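Local coordinates for MaoC domain protein dehydratase (Chloroflexus aurantiacus, PDB 4E3E) that catalyses the reversible dehydration of (2R,3S)-beta-methylmalyl-CoA to mesaconyl-CoA in the glyoxylate assimilation cycle, at residues A[20-24]-A[75-80]. Residues are numbered along the deposited sequence.
Sequences IVHAT and KTVPDI
This buried, largely polar strand-to-helix contact sets strand 19-27, one of two edge strands of the sheet within this chain, against the C-terminal end of helix 65-80; the closest CA pair, H22 and K75, is 6.2 Å apart. Residues 20-21 are extended; T24 turns to phi/psi 63/63. H22 (chi1 m, chi2 -67°) points at the helix, and its ND1 donates to OD2 of D79 (2.7 Å, N-H...O 164°), a His-carboxylate hydrogen bond near the ring plane. T76 CA sits 3.7 Å from the H22 ring centroid, 10° off the normal, a CH-pi contact over one face. NE2 of H22 bonds to S109 on strand 104-116, so both ring nitrogens are engaged. In the hot dog fold, to which this MaoC-like region belongs, an antiparallel sheet wraps around a long helix, here 65-80. It kinks around P78, whose N carries no hydrogen; D79 N bonds T76 O weakly (3.2 Å), I80 N bonds T76 O at 2.9 Å. K75 (chi1 and chi2 m) reaches T24, NZ to O 3.0 Å, and also bonds Q226. Waters join A23 O to K75 O (2.8 Å each) and A23 N (2.9 Å) to D79 OD2 (2.7 Å). I20 CD1 meets I80 CD1 at 3.7 Å.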
ATOM      1  N   ILE A  20      -3.587  11.177  29.949  1.00 31.50           N
ATOM      2  CA  ILE A  20      -4.224  11.545  28.705  1.00 30.51           C
ATOM      3  C   ILE A  20      -4.748  10.295  27.999  1.00 29.76           C
ATOM      4  O   ILE A  20      -3.984   9.351  27.729  1.00 29.45           O
ATOM      5  CB  ILE A  20      -3.250  12.284  27.768  1.00 30.15           C
ATOM      6  CG1 ILE A  20      -2.673  13.532  28.465  1.00 30.99           C
ATOM      7  CG2 ILE A  20      -3.947  12.645  26.458  1.00 33.10           C
ATOM      8  CD1 ILE A  20      -1.517  14.170  27.730  1.00 34.65           C
ATOM      9  N   VAL A  21      -6.049  10.290  27.714  1.00 29.01           N
ATOM     10  CA  VAL A  21      -6.674   9.208  26.947  1.00 30.59           C
ATOM     11  C   VAL A  21      -6.692   9.621  25.476  1.00 28.10           C
ATOM     12  O   VAL A  21      -7.369  10.570  25.116  1.00 26.89           O
ATOM     13  CB  VAL A  21      -8.109   8.895  27.446  1.00 27.99           C
ATOM     14  CG1 VAL A  21      -8.755   7.803  26.589  1.00 26.61           C
ATOM     15  CG2 VAL A  21      -8.079   8.486  28.913  1.00 31.58           C
ATOM     16  N   HIS A  22      -5.924   8.939  24.655  1.00 26.82           N
ATOM     17  CA  HIS A  22      -5.784   9.272  23.268  1.00 28.98           C
ATOM     18  C   HIS A  22      -6.927   8.873  22.385  1.00 25.89           C
ATOM     19  O   HIS A  22      -7.590   7.891  22.612  1.00 26.98           O
ATOM     20  CB  HIS A  22      -4.462   8.741  22.727  1.00 27.10           C
ATOM     21  CG  HIS A  22      -3.262   9.173  23.519  1.00 26.17           C
ATOM     22  ND1 HIS A  22      -2.863  10.420  23.570  1.00 28.36           N
ATOM     23  CD2 HIS A  22      -2.400   8.468  24.306  1.00 25.59           C
ATOM     24  CE1 HIS A  22      -1.798  10.519  24.329  1.00 25.60           C
ATOM     25  NE2 HIS A  22      -1.512   9.330  24.786  1.00 23.64           N
ATOM     26  N   ALA A  23      -7.113   9.612  21.321  1.00 26.48           N
ATOM     27  CA  ALA A  23      -8.133   9.332  20.350  1.00 28.73           C
ATOM     28  C   ALA A  23      -7.811   8.176  19.417  1.00 26.69           C
ATOM     29  O   ALA A  23      -6.713   7.720  19.358  1.00 25.39           O
ATOM     30  CB  ALA A  23      -8.426  10.574  19.553  1.00 28.90           C
ATOM     31  N   THR A  24      -8.797   7.756  18.657  1.00 24.57           N
ATOM     32  CA  THR A  24      -8.589   6.846  17.567  1.00 20.94           C
ATOM     33  C   THR A  24      -8.069   5.481  17.861  1.00 24.21           C
ATOM     34  O   THR A  24      -7.037   5.105  17.422  1.00 28.14           O
ATOM     35  CB  THR A  24      -7.631   7.468  16.539  1.00 20.24           C
ATOM     36  OG1 THR A  24      -7.826   8.856  16.522  1.00 28.28           O
ATOM     37  CG2 THR A  24      -7.876   6.925  15.196  1.00 21.81           C
ATOM     38  N   LYS A  75      -0.750   6.966  18.081  1.00 24.15           N
ATOM     39  CA  LYS A  75      -1.896   7.481  18.837  1.00 26.81           C
ATOM     40  C   LYS A  75      -1.533   8.597  19.817  1.00 25.29           C
ATOM     41  O   LYS A  75      -2.369   9.463  20.106  1.00 26.24           O
ATOM     42  CB  LYS A  75      -2.573   6.376  19.657  1.00 29.29           C
ATOM     43  CG  LYS A  75      -2.902   5.120  18.898  1.00 35.98           C
ATOM     44  CD  LYS A  75      -3.948   5.404  17.871  1.00 34.68           C
ATOM     45  CE  LYS A  75      -3.501   4.971  16.488  1.00 29.79           C
ATOM     46  NZ  LYS A  75      -4.588   5.567  15.683  1.00 32.35           N
ATOM     47  N   THR A  76      -0.308   8.555  20.338  1.00 23.81           N
ATOM     48  CA  THR A  76       0.118   9.501  21.377  1.00 23.43           C
ATOM     49  C   THR A  76       0.587  10.806  20.754  1.00 25.66           C
ATOM     50  O   THR A  76       0.635  11.846  21.430  1.00 27.81           O
ATOM     51  CB  THR A  76       1.276   8.955  22.259  1.00 25.83           C
ATOM     52  OG1 THR A  76       2.537   9.029  21.555  1.00 23.22           O
ATOM     53  CG2 THR A  76       1.000   7.546  22.714  1.00 25.46           C
ATOM     54  N   VAL A  77       0.925  10.753  19.468  1.00 23.85           N
ATOM     55  CA  VAL A  77       1.528  11.927  18.796  1.00 25.31           C
ATOM     56  C   VAL A  77       0.696  13.236  18.878  1.00 27.70           C
ATOM     57  O   VAL A  77       1.251  14.297  19.234  1.00 29.16           O
ATOM     58  CB  VAL A  77       1.973  11.596  17.357  1.00 24.23           C
ATOM     59  CG1 VAL A  77       2.397  12.861  16.597  1.00 22.52           C
ATOM     60  CG2 VAL A  77       3.121  10.588  17.392  1.00 24.86           C
ATOM     61  N   PRO A  78      -0.624  13.179  18.570  1.00 27.67           N
ATOM     62  CA  PRO A  78      -1.423  14.420  18.644  1.00 24.49           C
ATOM     63  C   PRO A  78      -1.312  15.147  19.997  1.00 30.22           C
ATOM     64  O   PRO A  78      -1.223  16.375  20.020  1.00 33.61           O
ATOM     65  CB  PRO A  78      -2.863  13.921  18.414  1.00 29.26           C
ATOM     66  CG  PRO A  78      -2.697  12.666  17.618  1.00 30.37           C
ATOM     67  CD  PRO A  78      -1.477  12.016  18.227  1.00 26.49           C
ATOM     68  N   ASP A  79      -1.273  14.391  21.095  1.00 30.16           N
ATOM     69  CA  ASP A  79      -1.294  14.962  22.451  1.00 29.70           C
ATOM     70  C   ASP A  79       0.072  15.158  23.102  1.00 31.69           C
ATOM     71  O   ASP A  79       0.213  15.978  24.010  1.00 32.59           O
ATOM     72  CB  ASP A  79      -2.151  14.090  23.364  1.00 30.46           C
ATOM     73  CG  ASP A  79      -3.547  13.888  22.819  1.00 32.87           C
ATOM     74  OD1 ASP A  79      -4.204  14.893  22.495  1.00 32.97           O
ATOM     75  OD2 ASP A  79      -3.988  12.735  22.698  1.00 37.33           O
ATOM     76  N   ILE A  80       1.072  14.401  22.658  1.00 33.36           N
ATOM     77  CA  ILE A  80       2.381  14.421  23.312  1.00 31.04           C
ATOM     78  C   ILE A  80       3.441  15.138  22.485  1.00 33.28           C
ATOM     79  O   ILE A  80       4.162  15.979  23.015  1.00 32.17           O
ATOM     80  CB  ILE A  80       2.858  12.988  23.669  1.00 31.29           C
ATOM     81  CG1 ILE A  80       1.815  12.267  24.530  1.00 30.86           C
ATOM     82  CG2 ILE A  80       4.242  12.998  24.332  1.00 32.63           C
ATOM     83  CD1 ILE A  80       1.424  12.983  25.808  1.00 32.19           C
TER
HETATM   84  O   HOH W   1      -6.736  13.602  24.116  1.00 72.08           O
HETATM   85  O   HOH W   2      -4.744   9.564  18.639  1.00 38.16           O
HETATM   86  O   HOH W   3      -5.484  11.970  20.643  1.00 46.37           O